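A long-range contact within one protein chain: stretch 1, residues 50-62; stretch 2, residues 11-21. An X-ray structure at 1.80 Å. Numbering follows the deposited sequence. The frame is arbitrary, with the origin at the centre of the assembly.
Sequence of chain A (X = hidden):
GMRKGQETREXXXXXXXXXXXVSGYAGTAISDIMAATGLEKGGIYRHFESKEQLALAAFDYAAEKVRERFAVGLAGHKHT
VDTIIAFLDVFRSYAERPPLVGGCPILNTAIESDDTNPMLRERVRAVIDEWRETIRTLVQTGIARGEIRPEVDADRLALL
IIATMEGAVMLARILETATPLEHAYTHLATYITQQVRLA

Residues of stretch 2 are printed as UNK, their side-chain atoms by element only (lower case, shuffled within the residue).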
# COMPACT_ATOMS: atom_id res chain seq x y z
N SER A 50 3.57 -25.21 -12.94
CA SER A 50 2.87 -24.12 -13.60
C SER A 50 3.44 -22.78 -13.15
O SER A 50 4.18 -22.70 -12.18
CB SER A 50 1.38 -24.17 -13.23
OG SER A 50 1.20 -23.83 -11.86
N LYS A 51 3.05 -21.74 -13.86
CA LYS A 51 3.38 -20.37 -13.46
C LYS A 51 2.81 -20.05 -12.06
O LYS A 51 3.45 -19.35 -11.25
CB LYS A 51 2.83 -19.37 -14.49
CG LYS A 51 3.37 -17.98 -14.29
CD LYS A 51 2.72 -16.98 -15.16
CE LYS A 51 3.07 -15.57 -14.69
NZ LYS A 51 2.27 -14.61 -15.44
N GLU A 52 1.63 -20.60 -11.78
CA GLU A 52 0.96 -20.38 -10.49
C GLU A 52 1.79 -20.95 -9.33
O GLU A 52 2.02 -20.25 -8.34
CB GLU A 52 -0.46 -20.97 -10.48
CG GLU A 52 -1.51 -20.22 -11.37
CD GLU A 52 -1.25 -20.28 -12.89
OE1 GLU A 52 -0.71 -21.27 -13.41
OE2 GLU A 52 -1.60 -19.29 -13.58
N GLN A 53 2.26 -22.18 -9.47
CA GLN A 53 3.05 -22.81 -8.43
C GLN A 53 4.35 -22.04 -8.27
O GLN A 53 4.80 -21.78 -7.13
CB GLN A 53 3.32 -24.30 -8.74
CG GLN A 53 3.93 -25.10 -7.60
CD GLN A 53 4.38 -26.49 -8.06
OE1 GLN A 53 5.30 -26.61 -8.86
NE2 GLN A 53 3.74 -27.54 -7.54
N LEU A 54 4.93 -21.61 -9.40
CA LEU A 54 6.17 -20.82 -9.36
C LEU A 54 5.93 -19.51 -8.61
O LEU A 54 6.71 -19.15 -7.72
CB LEU A 54 6.72 -20.55 -10.77
CG LEU A 54 7.86 -19.52 -10.94
CD1 LEU A 54 9.03 -19.77 -9.97
CD2 LEU A 54 8.37 -19.49 -12.34
N ALA A 55 4.83 -18.84 -8.92
CA ALA A 55 4.47 -17.60 -8.24
C ALA A 55 4.41 -17.79 -6.71
O ALA A 55 4.88 -16.95 -5.93
CB ALA A 55 3.13 -17.09 -8.78
N LEU A 56 3.79 -18.89 -6.27
CA LEU A 56 3.68 -19.22 -4.84
C LEU A 56 5.03 -19.47 -4.22
O LEU A 56 5.32 -19.00 -3.11
CB LEU A 56 2.78 -20.42 -4.60
CG LEU A 56 1.29 -20.28 -4.92
CD1 LEU A 56 0.56 -21.62 -4.82
CD2 LEU A 56 0.61 -19.16 -4.05
N ALA A 57 5.89 -20.19 -4.93
CA ALA A 57 7.23 -20.46 -4.42
C ALA A 57 8.04 -19.16 -4.35
O ALA A 57 8.75 -18.93 -3.37
CB ALA A 57 7.91 -21.49 -5.26
N ALA A 58 7.88 -18.31 -5.38
CA ALA A 58 8.53 -16.99 -5.46
C ALA A 58 8.09 -16.09 -4.31
O ALA A 58 8.92 -15.35 -3.77
CB ALA A 58 8.26 -16.30 -6.81
N PHE A 59 6.80 -16.12 -3.94
CA PHE A 59 6.38 -15.35 -2.77
C PHE A 59 6.99 -15.91 -1.47
O PHE A 59 7.50 -15.15 -0.63
CB PHE A 59 4.88 -15.30 -2.58
CG PHE A 59 4.48 -14.45 -1.41
CD1 PHE A 59 4.36 -13.09 -1.55
CD2 PHE A 59 4.31 -15.01 -0.14
CE1 PHE A 59 4.06 -12.29 -0.45
CE2 PHE A 59 3.99 -14.22 0.96
CZ PHE A 59 3.86 -12.89 0.81
N ASP A 60 6.91 -17.23 -1.29
CA ASP A 60 7.47 -17.87 -0.08
C ASP A 60 8.93 -17.45 0.10
O ASP A 60 9.40 -17.24 1.23
CB ASP A 60 7.34 -19.39 -0.15
CG ASP A 60 5.93 -19.85 0.00
OD1 ASP A 60 5.05 -19.04 0.40
OD2 ASP A 60 5.65 -21.01 -0.34
N TYR A 61 9.62 -17.26 -1.01
CA TYR A 61 11.00 -16.83 -1.02
C TYR A 61 11.15 -15.38 -0.60
O TYR A 61 12.08 -15.03 0.15
CB TYR A 61 11.57 -17.01 -2.41
CG TYR A 61 12.86 -16.29 -2.64
CD1 TYR A 61 14.08 -16.88 -2.30
CD2 TYR A 61 12.87 -15.03 -3.21
CE1 TYR A 61 15.27 -16.21 -2.51
CE2 TYR A 61 14.06 -14.35 -3.42
CZ TYR A 61 15.26 -14.95 -3.07
OH TYR A 61 16.44 -14.28 -3.27
N ALA A 62 10.29 -14.54 -1.16
CA ALA A 62 10.22 -13.13 -0.78
C ALA A 62 9.87 -13.01 0.71
O ALA A 62 10.49 -12.24 1.42
CB ALA A 62 9.21 -12.39 -1.66
N UNK A 11 17.40 -20.83 -7.58
CA UNK A 11 17.73 -19.75 -8.51
C UNK A 11 16.52 -19.24 -9.28
O UNK A 11 16.34 -18.04 -9.44
c UNK A 11 18.78 -20.21 -9.53
n UNK A 11 24.56 -21.56 -9.20
c UNK A 11 21.00 -21.19 -10.12
c UNK A 11 20.16 -20.56 -8.99
c UNK A 11 23.26 -21.86 -9.29
n UNK A 11 22.80 -22.98 -8.73
n UNK A 11 22.45 -21.02 -9.95
N UNK A 12 15.69 -20.14 -9.78
CA UNK A 12 14.53 -19.70 -10.54
C UNK A 12 13.59 -18.91 -9.63
O UNK A 12 13.17 -17.83 -10.00
c UNK A 12 13.79 -20.87 -11.21
c UNK A 12 12.56 -20.36 -11.93
c UNK A 12 14.73 -21.57 -12.19
N UNK A 13 13.28 -19.45 -8.46
CA UNK A 13 12.37 -18.81 -7.53
C UNK A 13 12.87 -17.42 -7.17
O UNK A 13 12.09 -16.47 -7.13
c UNK A 13 11.58 -18.83 -5.16
c UNK A 13 11.25 -20.86 -6.52
c UNK A 13 12.15 -19.66 -6.24
N UNK A 14 14.17 -17.28 -6.93
CA UNK A 14 14.77 -15.97 -6.57
C UNK A 14 14.62 -14.97 -7.72
O UNK A 14 14.25 -13.82 -7.52
c UNK A 14 16.24 -16.11 -6.15
N UNK A 15 14.90 -15.40 -8.93
CA UNK A 15 14.73 -14.50 -10.09
C UNK A 15 13.26 -14.17 -10.38
O UNK A 15 12.93 -13.03 -10.76
c UNK A 15 16.88 -15.38 -11.19
c UNK A 15 17.69 -14.11 -11.00
c UNK A 15 15.37 -15.12 -11.33
o UNK A 15 17.33 -13.04 -11.51
n UNK A 15 18.78 -14.22 -10.26
N UNK A 16 12.39 -15.16 -10.25
CA UNK A 16 10.94 -14.93 -10.47
C UNK A 16 10.46 -13.88 -9.47
O UNK A 16 9.76 -12.93 -9.85
c UNK A 16 10.16 -16.20 -10.30
N UNK A 17 10.87 -14.03 -8.22
CA UNK A 17 10.45 -13.09 -7.16
C UNK A 17 10.78 -11.66 -7.50
O UNK A 17 9.95 -10.77 -7.33
c UNK A 17 11.06 -13.46 -5.77
N UNK A 18 11.99 -11.42 -8.00
CA UNK A 18 12.41 -10.06 -8.32
C UNK A 18 11.59 -9.50 -9.46
O UNK A 18 11.17 -8.34 -9.41
c UNK A 18 13.91 -10.00 -8.65
N UNK A 19 11.30 -10.31 -10.48
CA UNK A 19 10.49 -9.82 -11.57
C UNK A 19 9.04 -9.54 -11.13
O UNK A 19 8.43 -8.55 -11.54
c UNK A 19 11.80 -12.25 -14.39
c UNK A 19 10.46 -10.83 -12.73
c UNK A 19 11.78 -10.97 -13.51
c UNK A 19 12.01 -9.74 -14.38
N UNK A 20 8.47 -10.46 -10.35
CA UNK A 20 7.07 -10.31 -9.92
C UNK A 20 6.93 -9.07 -9.02
O UNK A 20 5.90 -8.43 -8.99
c UNK A 20 6.06 -15.21 -11.15
c UNK A 20 5.61 -14.03 -11.73
c UNK A 20 6.85 -13.99 -9.29
c UNK A 20 6.59 -11.52 -9.10
c UNK A 20 5.79 -12.84 -11.07
c UNK A 20 6.66 -15.18 -9.94
c UNK A 20 6.44 -12.79 -9.86
N UNK A 21 7.97 -8.78 -8.26
CA UNK A 21 7.92 -7.64 -7.33
C UNK A 21 7.77 -6.28 -8.03
O UNK A 21 7.17 -5.33 -7.46
c UNK A 21 9.14 -7.62 -6.43
c UNK A 21 8.88 -6.88 -5.15
n UNK A 21 9.89 -6.13 -4.66
o UNK A 21 7.80 -7.00 -4.60

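Position 11 carries seven side-chain atoms: three carbons, a nitrogen, then a carbon bearing two more nitrogens. That guanidinium pattern is arginine. Arg11 points away from stretch 1 and makes no contact with it.

Position 12 has three carbons, one bound to CA and carrying the other two, and it touches Leu54. A fork directly at CB, without oxygen, is valine. One methyl of Val12, CG1, lies 4.1 Å from Leu54 CD1, a contact made although CA-to-CB points sideways.

Position 13 repeats the pattern of three carbons forked at CB, but here CA-to-CB points toward stretch 1. One branch meets Tyr61 CB and the other Ala57 CB. This too is valine. Val13 CG1 lies 3.3 Å from Tyr61 CB, and Val13 CG2 3.6 Å from Ala57 CB. Val13 is a knob in a hole formed by Leu54, Ala57, Ala58 and Tyr61; its CG1 packs 3.6 Å from Ala58 CA and 3.4 Å from Ala57 O, so the backbone of stretch 1 forms part of the socket.

Position 14 has a single side-chain carbon, which touches Tyr61; one carbon alone defines alanine. Ala14 CB is 3.4 Å from Tyr61 OH, while Ala14 CA sits 3.8 Å from the centroid of the Tyr61 ring and 19° off the ring normal, a CH-pi contact over the face.

Position 15 shows three carbons, the third bearing one oxygen and one nitrogen. This is a carboxamide separated from CA by two carbons, hence glutamine. Gln15 points away and takes no part in the contact.

Position 16 has one carbon, 3.8 Å from Leu54 CD1 and 4.0 Å from Ala58 CB when measured from its CB. It is alanine, and Ala16 points toward stretch 1.

Position 17 again has only CB, which touches Ala58 and Tyr61, and is alanine. Ala17 CB lies 3.5 Å from Ala58 O and 3.5 Å from Tyr61 CD2. Its CA is 4.7 Å from Ala58 CA, the nearest such pair across the stretches.

Position 18, also with one carbon, is alanine; Ala18 points sideways and makes no contact.

Position 19 has four carbons forked at the second, which is leucine. Leu19 is out of reach.

Position 20 has one carbon followed by a ring of six, with no oxygen, and touches Lys51, Ala55 and Ala58: phenylalanine. The edge of the Phe20 ring meets Ala58 CB (3.7 Å from CD2) and Lys51 CE (4.2 Å from CE1), while Ala55 CA approaches obliquely, 3.7 Å from CE2.

Position 21 has two carbons, the second carrying oxygen and nitrogen: asparagine. Asn21 is out of reach, and its amide is hydrogen-bonded elsewhere in the structure.

The two helices cross nearly at right angles, at 87°, with axes approaching to 8.1 Å. Small side chains line the closest backbone approach at Ala58 and Ala17. Knobs fit in both directions: Val13 enters stretch 1, and Ala58 enters the hole formed by Val13, Ala16, Ala17 and Phe20. No hydrogen bond crosses between the stretches; the 510 Å² contact rests on packing.

Stretch 2 11-21: RVVAQAAALFN
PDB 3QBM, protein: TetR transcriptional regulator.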